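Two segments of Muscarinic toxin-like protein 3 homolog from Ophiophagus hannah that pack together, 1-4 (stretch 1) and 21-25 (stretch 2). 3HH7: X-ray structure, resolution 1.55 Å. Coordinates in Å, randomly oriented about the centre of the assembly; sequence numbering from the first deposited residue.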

ATOM      1  N   THR A   1      15.327  10.192  -0.342  1.00 15.54           N
ATOM      2  CA  THR A   1      14.524   9.022   0.135  1.00 14.19           C
ATOM      3  C   THR A   1      15.421   7.840   0.489  1.00 13.69           C
ATOM      4  O   THR A   1      16.236   7.412  -0.319  1.00 14.04           O
ATOM      5  CB  THR A   1      13.505   8.584  -0.938  1.00 14.77           C
ATOM      6  OG1 THR A   1      12.788   9.728  -1.407  1.00 15.07           O
ATOM      7  CG2 THR A   1      12.522   7.588  -0.367  1.00 14.39           C
ATOM      8  N   LYS A   2      15.259   7.331   1.706  1.00 11.64           N
ATOM      9  CA  LYS A   2      15.936   6.123   2.182  1.00 12.36           C
ATOM     10  C   LYS A   2      14.873   5.102   2.581  1.00 10.87           C
ATOM     11  O   LYS A   2      13.982   5.388   3.397  1.00  9.87           O
ATOM     12  CB  LYS A   2      16.849   6.448   3.379  1.00 12.77           C
ATOM     13  CG  LYS A   2      17.400   5.241   4.137  1.00 14.89           C
ATOM     14  CD  LYS A   2      18.506   5.653   5.113  1.00 16.03           C
ATOM     15  CE  LYS A   2      18.020   6.676   6.118  1.00 21.18           C
ATOM     16  NZ  LYS A   2      19.064   6.978   7.151  1.00 22.33           N
ATOM     17  N   CYS A   3      14.958   3.915   1.983  1.00 10.04           N
ATOM     18  CA  CYS A   3      13.966   2.873   2.198  1.00  9.63           C
ATOM     19  C   CYS A   3      14.635   1.623   2.721  1.00  9.47           C
ATOM     20  O   CYS A   3      15.769   1.322   2.349  1.00  9.93           O
ATOM     21  CB  CYS A   3      13.318   2.509   0.863  1.00  9.77           C
ATOM     22  SG  CYS A   3      12.496   3.852   0.029  1.00  9.56           S
ATOM     23  N   TYR A   4      13.909   0.855   3.529  1.00  9.23           N
ATOM     24  CA  TYR A   4      14.335  -0.513   3.795  1.00  9.68           C
ATOM     25  C   TYR A   4      14.329  -1.306   2.493  1.00  9.88           C
ATOM     26  O   TYR A   4      13.484  -1.070   1.623  1.00 10.18           O
ATOM     27  CB  TYR A   4      13.414  -1.191   4.797  1.00  9.95           C
ATOM     28  CG  TYR A   4      13.551  -0.651   6.194  1.00 11.26           C
ATOM     29  CD1 TYR A   4      14.660  -0.970   6.973  1.00 12.36           C
ATOM     30  CD2 TYR A   4      12.576   0.178   6.736  1.00 10.80           C
ATOM     31  CE1 TYR A   4      14.786  -0.477   8.270  1.00 12.09           C
ATOM     32  CE2 TYR A   4      12.703   0.682   8.016  1.00 11.76           C
ATOM     33  CZ  TYR A   4      13.810   0.350   8.776  1.00 10.81           C
ATOM     34  OH  TYR A   4      13.913   0.850  10.056  1.00 13.55           O
ATOM     35  N   GLY A  21      11.610  11.138  -7.971  1.00 28.70           N
ATOM     36  CA  GLY A  21      10.332  10.470  -8.179  1.00 27.01           C
ATOM     37  C   GLY A  21      10.309   9.087  -7.565  1.00 25.39           C
ATOM     38  O   GLY A  21       9.656   8.183  -8.099  1.00 26.24           O
ATOM     39  N   TYR A  22      11.013   8.929  -6.441  1.00 23.72           N
ATOM     40  CA  TYR A  22      11.086   7.648  -5.738  1.00 21.13           C
ATOM     41  C   TYR A  22      10.498   7.671  -4.352  1.00 18.41           C
ATOM     42  O   TYR A  22      10.654   8.621  -3.586  1.00 18.43           O
ATOM     43  CB  TYR A  22      12.530   7.164  -5.631  1.00 21.74           C
ATOM     44  CG  TYR A  22      13.049   6.538  -6.887  1.00 22.74           C
ATOM     45  CD1 TYR A  22      13.080   5.153  -7.038  1.00 23.12           C
ATOM     46  CD2 TYR A  22      13.504   7.329  -7.938  1.00 24.62           C
ATOM     47  CE1 TYR A  22      13.555   4.571  -8.197  1.00 24.56           C
ATOM     48  CE2 TYR A  22      13.982   6.757  -9.104  1.00 24.48           C
ATOM     49  CZ  TYR A  22      14.008   5.384  -9.229  1.00 23.91           C
ATOM     50  OH  TYR A  22      14.484   4.829 -10.385  1.00 24.88           O
ATOM     51  N   PHE A  23       9.842   6.568  -4.029  1.00 15.05           N
ATOM     52  CA  PHE A  23       9.300   6.336  -2.702  1.00 12.57           C
ATOM     53  C   PHE A  23       9.598   4.894  -2.314  1.00 11.36           C
ATOM     54  O   PHE A  23      10.307   4.184  -3.042  1.00 11.37           O
ATOM     55  CB  PHE A  23       7.801   6.651  -2.674  1.00 11.57           C
ATOM     56  CG  PHE A  23       7.023   6.081  -3.846  1.00 10.99           C
ATOM     57  CD1 PHE A  23       6.878   6.811  -5.028  1.00 11.39           C
ATOM     58  CD2 PHE A  23       6.394   4.843  -3.747  1.00 10.56           C
ATOM     59  CE1 PHE A  23       6.138   6.314  -6.088  1.00 10.06           C
ATOM     60  CE2 PHE A  23       5.657   4.339  -4.815  1.00 10.49           C
ATOM     61  CZ  PHE A  23       5.530   5.075  -5.988  1.00 10.39           C
ATOM     62  N   CYS A  24       9.092   4.476  -1.163  1.00  9.62           N
ATOM     63  CA  CYS A  24       9.355   3.126  -0.660  1.00  8.82           C
ATOM     64  C   CYS A  24       8.160   2.213  -0.845  1.00  8.66           C
ATOM     65  O   CYS A  24       6.997   2.665  -0.873  1.00  8.50           O
ATOM     66  CB  CYS A  24       9.683   3.170   0.832  1.00  8.96           C
ATOM     67  SG  CYS A  24      10.984   4.333   1.284  1.00  9.61           S
ATOM     68  N   TYR A  25       8.434   0.917  -0.927  1.00  7.66           N
ATOM     69  CA  TYR A  25       7.350  -0.057  -0.873  1.00  8.17           C
ATOM     70  C   TYR A  25       7.685  -1.251   0.007  1.00  7.86           C
ATOM     71  O   TYR A  25       8.862  -1.580   0.255  1.00  7.26           O
ATOM     72  CB  TYR A  25       6.953  -0.545  -2.271  1.00  9.05           C
ATOM     73  CG  TYR A  25       7.949  -1.509  -2.880  1.00 10.28           C
ATOM     74  CD1 TYR A  25       7.733  -2.883  -2.814  1.00 10.66           C
ATOM     75  CD2 TYR A  25       9.106  -1.043  -3.500  1.00 10.19           C
ATOM     76  CE1 TYR A  25       8.650  -3.779  -3.364  1.00 10.27           C
ATOM     77  CE2 TYR A  25      10.036  -1.913  -4.051  1.00 10.70           C
ATOM     78  CZ  TYR A  25       9.808  -3.277  -3.982  1.00 10.73           C
ATOM     79  OH  TYR A  25      10.755  -4.121  -4.532  1.00 13.99           O
TER

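The two stretches lie side by side as short extended segments, Lys 2 to Tyr 4 in one and Phe 23 to Tyr 25 in the other, running in nearly the same direction with only 4° between their axes. Parallel orientation alone does not make a sheet. The axes come no nearer than 6.8 Å, wider than the spacing of roughly 4.8 Å between hydrogen-bonded neighbours, and no clear hydrogen bond crosses the gap. The CA atoms of Cys 3 and Cys 24 stand 5.4 Å apart, while the CA of Thr 1 lies 6.5 Å from the CA of Phe 23. The space between the backbones is bridged by side chains, and the contact is compact, burying 208 Å² summed over both sides.

The covalent link is the centre of the arrangement. Cys 3 SG and Cys 24 SG are joined at 2.0 Å, the normal length of a disulfide bond, and chi3 of -85° is close to the quarter turn that minimises repulsion between the lone pairs of the two sulfurs. Both cysteines point their CA-to-CB bonds toward the opposite stretch, and both adopt the m rotamer, with chi1 of -59° and -52°. The bridge therefore forms without pushing either side chain out of a staggered well. Cysteine suits these positions because its short side chain can tie two backbones together across a modest gap, and because the resulting disulfide is apolar enough to sit comfortably in a buried setting. The link joins residues 21 positions apart in sequence, so it closes a substantial loop of chain.

Around the bridge, the contacts are of van der Waals type. Cys 3 SG lies 3.8 Å from Phe 23 O, and Cys 24 SG lies 3.8 Å from Lys 2 O, so each sulfur also rests near the backbone carbonyl of the residue preceding its partner. Thr 1 adds a methyl group to this packing: its CG2 is 4.0 Å from Cys 24 SG and 4.2 Å from Phe 23 CA, covering part of the disulfide at the exposed start of the chain.

Threonine is well suited to such a border because it carries a methyl and a hydroxyl on the same CB. While CG2 packs against the sulfur, the polar branch reaches the backbone of the other stretch, placing Thr 1 OG1 3.2 Å from Tyr 22 O; the geometry leaves open whether this is a hydrogen bond.

Alternation along the extended backbone turns Lys 2, Phe 23 and Tyr 25 away from the contact; Tyr 4 points sideways and its end leads away. The long aliphatic chain of Lys 2 carries the charged NZ clear of the sulfur bridge. The apolar Phe 23 is buried, and Tyr 25 is partly exposed with its OH hydrogen-bonded elsewhere in the structure. Tyr 22 starts toward stretch 1, but its end leads away, and it is its carbonyl oxygen that comes close to Thr 1.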